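Local coordinates for telomerase reverse transcriptase (Candida albicans SC5314, PDB 6ZDQ), which probably extends chromosome ends as a reverse transcriptase, adding simple DNA repeats copied from a template in the RNA component of the enzyme, at residues S63-A68 with Q196-E201; E201-W206 with I232-K237; S208-N213 with Y449-G454; V349-L354 with S430-V435. One frame throughout, in Å; residues are numbered along the deposited sequence.

Contact 1 of 4, residues S63-A68 with Q196-E201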
# COMPACT_ATOMS: atom_id res chain seq x y z
N SER A 63 -13.84 12.67 25.11
CA SER A 63 -14.19 11.38 25.68
C SER A 63 -12.96 10.76 26.32
O SER A 63 -11.82 11.13 26.03
CB SER A 63 -14.77 10.43 24.62
OG SER A 63 -15.90 11.00 23.98
N LYS A 64 -13.20 9.81 27.21
CA LYS A 64 -12.11 9.10 27.87
C LYS A 64 -11.43 8.16 26.88
O LYS A 64 -12.06 7.59 25.99
CB LYS A 64 -12.62 8.32 29.08
CG LYS A 64 -13.50 7.13 28.74
CD LYS A 64 -13.68 6.22 29.95
CE LYS A 64 -14.40 4.93 29.57
NZ LYS A 64 -14.48 3.98 30.72
N CYS A 65 -10.12 8.01 27.05
CA CYS A 65 -9.32 7.17 26.15
C CYS A 65 -9.71 5.71 26.33
O CYS A 65 -9.50 5.13 27.40
CB CYS A 65 -7.84 7.38 26.41
SG CYS A 65 -6.75 6.50 25.27
N ASN A 66 -10.27 5.11 25.28
CA ASN A 66 -10.59 3.69 25.30
C ASN A 66 -9.33 2.87 25.08
O ASN A 66 -8.61 3.07 24.09
CB ASN A 66 -11.63 3.37 24.22
CG ASN A 66 -12.22 1.97 24.36
OD1 ASN A 66 -11.61 1.08 24.95
ND2 ASN A 66 -13.42 1.78 23.82
N PHE A 67 -9.05 1.95 26.00
CA PHE A 67 -7.90 1.07 25.89
C PHE A 67 -8.26 -0.37 25.54
O PHE A 67 -7.37 -1.14 25.17
CB PHE A 67 -7.08 1.08 27.19
CG PHE A 67 -6.34 2.37 27.43
CD1 PHE A 67 -5.13 2.61 26.80
CD2 PHE A 67 -6.85 3.33 28.28
CE1 PHE A 67 -4.45 3.79 27.01
CE2 PHE A 67 -6.17 4.52 28.50
CZ PHE A 67 -4.96 4.75 27.87
N ALA A 68 -9.54 -0.75 25.66
CA ALA A 68 -9.94 -2.09 25.27
C ALA A 68 -9.91 -2.25 23.75
O ALA A 68 -9.19 -3.09 23.21
CB ALA A 68 -11.34 -2.40 25.82
N GLN A 196 -5.92 14.09 18.55
CA GLN A 196 -4.53 14.28 18.93
C GLN A 196 -4.31 14.01 20.42
O GLN A 196 -3.33 13.35 20.80
CB GLN A 196 -4.07 15.69 18.56
CG GLN A 196 -2.56 15.84 18.44
CD GLN A 196 -1.99 15.07 17.27
OE1 GLN A 196 -1.08 14.25 17.43
NE2 GLN A 196 -2.52 15.32 16.08
N TYR A 197 -5.19 14.53 21.28
CA TYR A 197 -5.03 14.30 22.71
C TYR A 197 -5.22 12.82 23.06
O TYR A 197 -4.56 12.32 23.97
CB TYR A 197 -6.00 15.17 23.51
CG TYR A 197 -7.44 14.74 23.44
CD1 TYR A 197 -8.22 15.02 22.33
CD2 TYR A 197 -8.03 14.07 24.50
CE1 TYR A 197 -9.55 14.62 22.27
CE2 TYR A 197 -9.35 13.67 24.45
CZ TYR A 197 -10.11 13.95 23.33
OH TYR A 197 -11.42 13.56 23.27
N LEU A 198 -6.12 12.13 22.36
CA LEU A 198 -6.30 10.70 22.61
C LEU A 198 -5.11 9.89 22.11
O LEU A 198 -4.72 8.90 22.74
CB LEU A 198 -7.59 10.21 21.94
CG LEU A 198 -8.91 10.63 22.59
CD1 LEU A 198 -10.09 10.08 21.81
CD2 LEU A 198 -8.96 10.17 24.03
N TRP A 199 -4.52 10.29 20.98
CA TRP A 199 -3.43 9.52 20.39
C TRP A 199 -2.22 9.45 21.30
O TRP A 199 -1.59 8.40 21.43
CB TRP A 199 -3.04 10.10 19.03
CG TRP A 199 -1.80 9.47 18.45
CD1 TRP A 199 -0.53 9.98 18.50
CD2 TRP A 199 -1.71 8.22 17.76
NE1 TRP A 199 0.34 9.12 17.87
CE2 TRP A 199 -0.36 8.04 17.41
CE3 TRP A 199 -2.65 7.25 17.39
CZ2 TRP A 199 0.08 6.91 16.71
CZ3 TRP A 199 -2.20 6.13 16.70
CH2 TRP A 199 -0.85 5.98 16.36
N LYS A 200 -1.86 10.58 21.93
CA LYS A 200 -0.69 10.59 22.81
C LYS A 200 -0.85 9.61 23.96
O LYS A 200 0.14 9.00 24.40
CB LYS A 200 -0.45 12.01 23.34
CG LYS A 200 0.04 12.98 22.28
CD LYS A 200 0.22 14.38 22.85
CE LYS A 200 0.82 15.33 21.83
NZ LYS A 200 0.01 15.40 20.58
N GLU A 201 -2.07 9.44 24.47
CA GLU A 201 -2.31 8.44 25.51
C GLU A 201 -2.16 7.03 24.96
O GLU A 201 -1.54 6.16 25.59
CB GLU A 201 -3.70 8.63 26.12
CG GLU A 201 -3.78 9.75 27.15
CD GLU A 201 -5.15 9.83 27.81
OE1 GLU A 201 -6.14 10.10 27.10
OE2 GLU A 201 -5.22 9.63 29.04
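The contact sets the irregular loop between helices 52-59 and 77-91 against the first turns of helix 196-214, in the telomerase RNA-binding region. It lies at the surface. The loop comes nearest at C65, whose CA is 5.8 Å from L198 CA. L198 has its CG beside its own backbone N, and its CD2 lies against the loop backbone, 3.7 Å from C65 CA. C65 holds SG anti to its backbone N (chi1 -175°). This sulfur meets E201 CB at 3.8 Å and also sits 3.6 Å above one face of the F67 ring, offset toward the rim. E201 is extended beyond CG, so its OE1 reaches C65 CB at 3.3 Å. The backbone O of E201 lies at the F67 ring edge, 4.0 Å from CE1. C65 and F67 carry the loop on to L202 and S205 of the next turn. At the other end, Y197 takes the crowded position between backbone N and carbonyl carbon (chi1 73°). L198 CG lies over one face of the Y197 ring, offset toward the rim, and S63 O is at the ring edge. The single hydrogen bond across the contact runs from S63 N to Y197 OH, 3.2 Å long and fairly straight at 161°.

Contact 2 of 4, residues E201-W206 with I232-K237; sequences ELYESW and IKLIPK
Y203 and W206 both hold CG anti to the backbone N (chi1 -175° for Y203), which sends their rings off helix 196-214 to meet strand 229-236. L234 answers from the strand with CG beside its backbone N, so its two methyls part between the two aromatic residues. L234 CD1 goes to the tyrosine: it is 3.7 Å from Y203 CD1 and 3.8 Å from Y203 CA, close to the helix backbone. L234 CD2 goes to the tryptophan and meets W206 CD1 at 3.9 Å. Both rings cross the leucine obliquely. L234 is buried, and it also packs on F241 and V243 of the adjoining strand 241-247. W206 makes an edge-to-face pair with F241.

The polar part is one bond. Y203 OH donates to I232 O at 3.1 Å, with the carbonyl oxygen at the ring edge, in the plane of the tyrosine. The hydroxyl stands above the carbonyl plane of I232, 47° out of it. This bond ties the far end of the ring to the strand backbone, while CD1 of the same ring rests on L234. Y203 and I232 both also touch V439 of strand 436-440.

The axes of the short segments approach to 9.8 Å and make an angle of 107°, so the helix runs across the strand. This is helix-on-sheet packing: helix 196-214 lies against a mixed sheet in which strand 229-236 is flanked by strands 436-440 and 241-247.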
# COMPACT_ATOMS: atom_id res chain seq x y z
N GLU A 201 -2.07 9.44 24.47
CA GLU A 201 -2.31 8.44 25.51
C GLU A 201 -2.16 7.03 24.96
O GLU A 201 -1.54 6.16 25.59
CB GLU A 201 -3.70 8.63 26.12
CG GLU A 201 -3.78 9.75 27.15
CD GLU A 201 -5.15 9.83 27.81
OE1 GLU A 201 -6.14 10.10 27.10
OE2 GLU A 201 -5.22 9.63 29.04
N LEU A 202 -2.74 6.77 23.78
CA LEU A 202 -2.60 5.45 23.16
C LEU A 202 -1.15 5.15 22.81
O LEU A 202 -0.67 4.03 23.04
CB LEU A 202 -3.48 5.37 21.91
CG LEU A 202 -4.99 5.35 22.14
CD1 LEU A 202 -5.73 5.51 20.83
CD2 LEU A 202 -5.40 4.06 22.83
N TYR A 203 -0.45 6.13 22.24
CA TYR A 203 0.95 5.93 21.87
C TYR A 203 1.81 5.61 23.09
O TYR A 203 2.55 4.63 23.10
CB TYR A 203 1.48 7.17 21.15
CG TYR A 203 2.89 7.05 20.61
CD1 TYR A 203 3.12 6.55 19.34
CD2 TYR A 203 3.98 7.44 21.37
CE1 TYR A 203 4.41 6.44 18.84
CE2 TYR A 203 5.27 7.33 20.88
CZ TYR A 203 5.48 6.83 19.61
OH TYR A 203 6.76 6.72 19.12
N GLU A 204 1.71 6.45 24.13
CA GLU A 204 2.50 6.23 25.34
C GLU A 204 2.20 4.87 25.97
O GLU A 204 3.12 4.16 26.39
CB GLU A 204 2.25 7.36 26.34
CG GLU A 204 2.83 7.13 27.73
CD GLU A 204 4.34 7.29 27.78
OE1 GLU A 204 4.95 6.87 28.78
OE2 GLU A 204 4.92 7.85 26.82
N SER A 205 0.92 4.50 26.04
CA SER A 205 0.54 3.23 26.64
C SER A 205 1.10 2.05 25.85
O SER A 205 1.74 1.16 26.41
CB SER A 205 -0.98 3.13 26.73
OG SER A 205 -1.39 1.85 27.17
N TRP A 206 0.87 2.03 24.53
CA TRP A 206 1.24 0.87 23.73
C TRP A 206 2.76 0.72 23.64
O TRP A 206 3.29 -0.38 23.81
CB TRP A 206 0.62 0.97 22.34
CG TRP A 206 0.58 -0.34 21.62
CD1 TRP A 206 1.57 -0.89 20.85
CD2 TRP A 206 -0.50 -1.27 21.60
NE1 TRP A 206 1.17 -2.10 20.36
CE2 TRP A 206 -0.10 -2.36 20.80
CE3 TRP A 206 -1.77 -1.30 22.18
CZ2 TRP A 206 -0.92 -3.46 20.56
CZ3 TRP A 206 -2.59 -2.39 21.94
CH2 TRP A 206 -2.16 -3.45 21.14
N ILE A 232 9.96 5.19 15.40
CA ILE A 232 8.92 4.26 15.83
C ILE A 232 7.56 4.90 15.64
O ILE A 232 7.29 5.99 16.16
CB ILE A 232 9.14 3.82 17.28
CG1 ILE A 232 10.49 3.11 17.42
CG2 ILE A 232 8.00 2.92 17.74
CD1 ILE A 232 10.78 2.62 18.82
N LYS A 233 6.69 4.23 14.88
CA LYS A 233 5.32 4.68 14.65
C LYS A 233 4.37 3.51 14.83
O LYS A 233 4.77 2.34 14.81
CB LYS A 233 5.16 5.30 13.26
CG LYS A 233 5.99 6.56 13.04
CD LYS A 233 5.77 7.13 11.65
CE LYS A 233 6.59 8.40 11.43
NZ LYS A 233 6.42 8.96 10.06
N LEU A 234 3.09 3.82 15.02
CA LEU A 234 2.06 2.83 15.27
C LEU A 234 1.07 2.77 14.11
O LEU A 234 0.67 3.81 13.57
CB LEU A 234 1.31 3.13 16.58
CG LEU A 234 2.12 2.98 17.87
CD1 LEU A 234 1.29 3.39 19.07
CD2 LEU A 234 2.62 1.56 18.02
N ILE A 235 0.67 1.56 13.74
CA ILE A 235 -0.30 1.32 12.68
C ILE A 235 -1.39 0.39 13.19
O ILE A 235 -1.12 -0.79 13.48
CB ILE A 235 0.37 0.73 11.43
CG1 ILE A 235 1.46 1.67 10.91
CG2 ILE A 235 -0.65 0.47 10.34
CD1 ILE A 235 0.94 2.99 10.39
N PRO A 236 -2.63 0.86 13.33
CA PRO A 236 -3.71 -0.00 13.86
C PRO A 236 -4.27 -0.91 12.78
O PRO A 236 -4.70 -0.44 11.72
CB PRO A 236 -4.76 1.00 14.35
CG PRO A 236 -4.57 2.19 13.44
CD PRO A 236 -3.09 2.24 13.09
N LYS A 237 -4.27 -2.22 13.04
CA LYS A 237 -4.63 -3.13 11.95
C LYS A 237 -6.14 -3.26 11.78
O LYS A 237 -6.69 -2.86 10.75
CB LYS A 237 -4.01 -4.51 12.22
CG LYS A 237 -2.52 -4.47 12.53
CD LYS A 237 -2.07 -5.73 13.26
CE LYS A 237 -2.39 -6.98 12.45
NZ LYS A 237 -2.00 -8.22 13.17

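Contact 3 of 4, residues S208-N213 with Y449-G454; sequences SKYAKN and YKRKRG
R451 NH1 is the best-held polar atom here, gripped by one hydrogen bond, to the backbone O of D343 outside the two segments, a carbonyl that R453 NE also reaches through a weak bond. The R451 guanidinium also makes a cation-pi contact with F456.

Across the contact the polar bond is weak. K452 NZ donates to K212 O at 3.3 Å. The lysine chain is bent at chi3 (54°), which lays its CE 3.4 Å from N213 O. R453 is bent at chi3 too, and N213 O lies over one face of its guanidinium, 3.2 Å from R453 CZ. On the apolar side, A211 CB touches Y449 CE2 at 4.2 Å.

The segments join the late part of helix 196-214, in the RNA-binding region, to strand 446-451 of the reverse transcriptase region. Strand 215-217, next after the helix, pairs with strand 446-451. K452 and R453 thus gather around the carbonyls of K212 and N213, an approach consistent with electrostatic attraction at the surface of the protein.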
# COMPACT_ATOMS: atom_id res chain seq x y z
N SER A 208 5.18 1.86 25.58
CA SER A 208 5.82 1.51 26.85
C SER A 208 5.64 0.03 27.17
O SER A 208 6.56 -0.62 27.69
CB SER A 208 5.27 2.37 27.98
OG SER A 208 3.89 2.14 28.18
N LYS A 209 4.47 -0.52 26.86
CA LYS A 209 4.26 -1.96 27.04
C LYS A 209 5.07 -2.76 26.03
O LYS A 209 5.64 -3.80 26.37
CB LYS A 209 2.77 -2.28 26.91
CG LYS A 209 2.37 -3.65 27.43
CD LYS A 209 0.93 -3.98 27.07
CE LYS A 209 -0.01 -2.80 27.35
NZ LYS A 209 0.02 -2.38 28.78
N TYR A 210 5.12 -2.29 24.78
CA TYR A 210 5.89 -2.96 23.75
C TYR A 210 7.38 -2.96 24.08
O TYR A 210 8.07 -3.98 23.90
CB TYR A 210 5.64 -2.29 22.40
CG TYR A 210 6.39 -2.88 21.23
CD1 TYR A 210 5.93 -4.02 20.58
CD2 TYR A 210 7.56 -2.29 20.76
CE1 TYR A 210 6.61 -4.55 19.51
CE2 TYR A 210 8.25 -2.82 19.69
CZ TYR A 210 7.77 -3.95 19.07
OH TYR A 210 8.45 -4.48 18.00
N ALA A 211 7.90 -1.83 24.57
CA ALA A 211 9.33 -1.72 24.85
C ALA A 211 9.78 -2.68 25.94
O ALA A 211 10.95 -3.07 25.99
CB ALA A 211 9.69 -0.29 25.23
N LYS A 212 8.86 -3.07 26.84
CA LYS A 212 9.23 -3.98 27.92
C LYS A 212 9.70 -5.33 27.39
O LYS A 212 10.66 -5.91 27.91
CB LYS A 212 8.04 -4.17 28.87
CG LYS A 212 7.68 -2.93 29.68
CD LYS A 212 6.33 -3.10 30.36
CE LYS A 212 6.29 -4.36 31.21
NZ LYS A 212 4.93 -4.61 31.77
N ASN A 213 9.04 -5.83 26.34
CA ASN A 213 9.34 -7.16 25.82
C ASN A 213 10.25 -7.14 24.60
O ASN A 213 10.99 -8.11 24.39
CB ASN A 213 8.04 -7.88 25.45
CG ASN A 213 6.98 -7.78 26.53
OD1 ASN A 213 6.21 -6.82 26.57
ND2 ASN A 213 6.96 -8.76 27.42
N TYR A 449 15.90 3.63 21.50
CA TYR A 449 15.79 2.23 21.91
C TYR A 449 16.46 1.32 20.89
O TYR A 449 16.23 1.46 19.68
CB TYR A 449 14.32 1.82 22.08
CG TYR A 449 13.61 2.48 23.23
CD1 TYR A 449 13.02 3.73 23.09
CD2 TYR A 449 13.51 1.85 24.46
CE1 TYR A 449 12.36 4.33 24.14
CE2 TYR A 449 12.85 2.44 25.52
CZ TYR A 449 12.28 3.69 25.36
OH TYR A 449 11.63 4.29 26.41
N LYS A 450 17.27 0.39 21.37
CA LYS A 450 17.70 -0.74 20.58
C LYS A 450 16.75 -1.92 20.83
O LYS A 450 15.98 -1.93 21.79
CB LYS A 450 19.14 -1.13 20.89
CG LYS A 450 20.18 -0.33 20.12
CD LYS A 450 21.56 -0.94 20.25
CE LYS A 450 22.58 -0.16 19.43
NZ LYS A 450 23.95 -0.72 19.57
N ARG A 451 16.82 -2.92 19.96
CA ARG A 451 15.87 -4.02 20.00
C ARG A 451 16.49 -5.25 20.66
O ARG A 451 17.64 -5.61 20.39
CB ARG A 451 15.38 -4.37 18.59
CG ARG A 451 13.92 -4.80 18.59
CD ARG A 451 13.32 -4.76 17.21
NE ARG A 451 11.86 -4.93 17.25
CZ ARG A 451 11.24 -6.08 17.47
NH1 ARG A 451 11.94 -7.19 17.69
NH2 ARG A 451 9.92 -6.13 17.49
N LYS A 452 15.70 -5.88 21.52
CA LYS A 452 16.08 -7.10 22.22
C LYS A 452 15.63 -8.36 21.49
O LYS A 452 15.94 -9.47 21.93
CB LYS A 452 15.50 -7.07 23.64
CG LYS A 452 16.13 -8.03 24.64
CD LYS A 452 15.50 -7.85 26.02
CE LYS A 452 13.99 -7.98 25.96
NZ LYS A 452 13.36 -7.77 27.30
N ARG A 453 14.91 -8.21 20.37
CA ARG A 453 14.40 -9.34 19.60
C ARG A 453 14.53 -9.02 18.12
O ARG A 453 15.29 -8.12 17.72
CB ARG A 453 12.95 -9.68 20.00
CG ARG A 453 12.82 -10.36 21.34
CD ARG A 453 11.59 -11.26 21.38
NE ARG A 453 10.34 -10.52 21.38
CZ ARG A 453 9.64 -10.24 22.47
NH1 ARG A 453 10.07 -10.64 23.66
NH2 ARG A 453 8.50 -9.56 22.38
N GLY A 454 13.79 -9.76 17.30
CA GLY A 454 13.95 -9.73 15.85
C GLY A 454 13.77 -8.37 15.20
O GLY A 454 13.40 -7.40 15.86

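Contact 4 of 4, residues V349-L354 with S430-V435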
# COMPACT_ATOMS: atom_id res chain seq x y z
N VAL A 349 19.88 -16.97 15.38
CA VAL A 349 19.59 -18.02 14.41
C VAL A 349 19.45 -17.43 13.01
O VAL A 349 19.87 -18.05 12.03
CB VAL A 349 18.32 -18.80 14.83
CG1 VAL A 349 18.01 -19.89 13.81
CG2 VAL A 349 18.50 -19.40 16.21
N LEU A 350 18.87 -16.24 12.91
CA LEU A 350 18.81 -15.56 11.62
C LEU A 350 20.21 -15.29 11.08
O LEU A 350 20.45 -15.42 9.87
CB LEU A 350 18.03 -14.25 11.76
CG LEU A 350 17.99 -13.35 10.52
CD1 LEU A 350 17.30 -14.05 9.36
CD2 LEU A 350 17.30 -12.03 10.84
N MET A 351 21.14 -14.93 11.96
CA MET A 351 22.50 -14.61 11.51
C MET A 351 23.19 -15.84 10.93
O MET A 351 23.84 -15.75 9.88
CB MET A 351 23.31 -14.03 12.67
CG MET A 351 24.62 -13.39 12.25
SD MET A 351 24.37 -12.02 11.11
CE MET A 351 26.06 -11.64 10.65
N LYS A 352 23.07 -16.99 11.59
CA LYS A 352 23.76 -18.19 11.11
C LYS A 352 23.16 -18.69 9.80
O LYS A 352 23.88 -19.20 8.94
CB LYS A 352 23.75 -19.29 12.18
CG LYS A 352 22.42 -20.02 12.35
CD LYS A 352 22.57 -21.26 13.21
CE LYS A 352 21.25 -22.00 13.35
NZ LYS A 352 21.35 -23.20 14.22
N LYS A 353 21.84 -18.55 9.64
CA LYS A 353 21.21 -18.96 8.38
C LYS A 353 21.65 -18.07 7.23
O LYS A 353 21.72 -18.52 6.08
CB LYS A 353 19.69 -18.95 8.52
CG LYS A 353 19.16 -19.96 9.52
CD LYS A 353 19.61 -21.37 9.17
CE LYS A 353 19.12 -22.37 10.20
NZ LYS A 353 19.58 -23.76 9.90
N LEU A 354 21.95 -16.79 7.51
CA LEU A 354 22.49 -15.92 6.47
C LEU A 354 23.94 -16.28 6.15
O LEU A 354 24.38 -16.10 5.01
CB LEU A 354 22.40 -14.46 6.91
CG LEU A 354 20.99 -13.86 7.03
CD1 LEU A 354 21.07 -12.44 7.57
CD2 LEU A 354 20.28 -13.89 5.69
N SER A 430 24.21 -5.33 10.98
CA SER A 430 23.92 -3.94 11.31
C SER A 430 22.43 -3.65 11.21
O SER A 430 21.86 -2.96 12.07
CB SER A 430 24.72 -3.01 10.38
OG SER A 430 24.41 -1.65 10.63
N GLN A 431 21.78 -4.16 10.16
CA GLN A 431 20.34 -4.01 10.00
C GLN A 431 19.54 -4.85 10.99
O GLN A 431 18.33 -4.64 11.11
CB GLN A 431 19.93 -4.37 8.57
CG GLN A 431 20.48 -3.43 7.50
CD GLN A 431 19.83 -2.07 7.53
OE1 GLN A 431 18.60 -1.96 7.49
NE2 GLN A 431 20.64 -1.02 7.59
N ILE A 432 20.18 -5.80 11.67
CA ILE A 432 19.49 -6.66 12.62
C ILE A 432 19.61 -6.09 14.03
O ILE A 432 18.60 -5.86 14.71
CB ILE A 432 20.03 -8.10 12.56
CG1 ILE A 432 19.72 -8.73 11.21
CG2 ILE A 432 19.46 -8.94 13.70
CD1 ILE A 432 20.38 -10.08 10.99
N TYR A 433 20.85 -5.87 14.48
CA TYR A 433 21.12 -5.48 15.86
C TYR A 433 21.21 -3.97 16.04
O TYR A 433 20.49 -3.39 16.86
CB TYR A 433 22.41 -6.16 16.34
CG TYR A 433 22.35 -7.67 16.35
CD1 TYR A 433 21.89 -8.36 17.47
CD2 TYR A 433 22.75 -8.41 15.25
CE1 TYR A 433 21.83 -9.74 17.48
CE2 TYR A 433 22.70 -9.80 15.26
CZ TYR A 433 22.24 -10.45 16.38
OH TYR A 433 22.18 -11.83 16.39
N ASP A 434 22.10 -3.32 15.28
CA ASP A 434 22.46 -1.93 15.52
C ASP A 434 21.34 -0.94 15.26
O ASP A 434 21.49 0.24 15.60
CB ASP A 434 23.68 -1.55 14.67
CG ASP A 434 24.92 -2.33 15.06
OD1 ASP A 434 24.95 -3.56 14.81
OD2 ASP A 434 25.86 -1.72 15.61
N VAL A 435 20.23 -1.37 14.65
CA VAL A 435 19.15 -0.44 14.33
C VAL A 435 18.56 0.14 15.61
O VAL A 435 18.28 -0.59 16.57
CB VAL A 435 18.07 -1.14 13.49
CG1 VAL A 435 16.92 -0.19 13.21
CG2 VAL A 435 18.67 -1.64 12.19
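The Y433 ring carries I432 CG2 on one face, 3.6 Å above the plane and offset toward the rim. Its hydroxyl end points across to the other helix, where Y433 OH is 4.5 Å from M351 CB. The Y433 side chain also touches Q347 and P348 near the start of that helix.

I432 does most of the work. Its CG1 is anti to the carbonyl carbon (chi1 -65°) and the chain runs on extended, so CD1 reaches furthest toward helix 347-356. There it meets three side chains. The closest is L350, whose CD2 is 3.6 Å from I432 CD1; L350 gets there with CG anti to its backbone N (chi1 174°). L354 CD1 is 4.2 Å from the same methyl, and M351 SD is 4.4 Å from it. The meeting is apolar, with one methyl set against two leucines and a thioether.

The helix segments run nearly antiparallel, at 163°, and their axes stay 11.3 Å apart. The gap is bridged by these side chains, not by close backbones. Segment 430-434 includes a wider pi-type turn, and the chain then passes into strand 436-440. Helix 460-477 completes the cluster: its F465 touches L350, L354 and I432, and its I468 touches L354. The contact is therefore one side of a three-helix apolar core in the reverse transcriptase region.

Contacts 1, 2 and 3 follow one another along helix 196-214. Contact 1 puts a loop on its start, contact 2 a strand on its middle and contact 3 another strand on its late part. Contacts 2 and 3 reach the same mixed sheet. Contacts 1 and 2 share E201 and touch directly, as where W199 CH2 packs on L234 CB at 3.6 Å. Contacts 1 and 3 lie at the surface and contain charged groups; contacts 2 and 4 are buried and mainly apolar. Contacts 1, 2 and 3 each have one hydrogen bond across them, weak in contact 3; contact 4 has none. Contact 4 does not use the shared helix, but K450 of contact 3 packs on the backbone of D434 and V435.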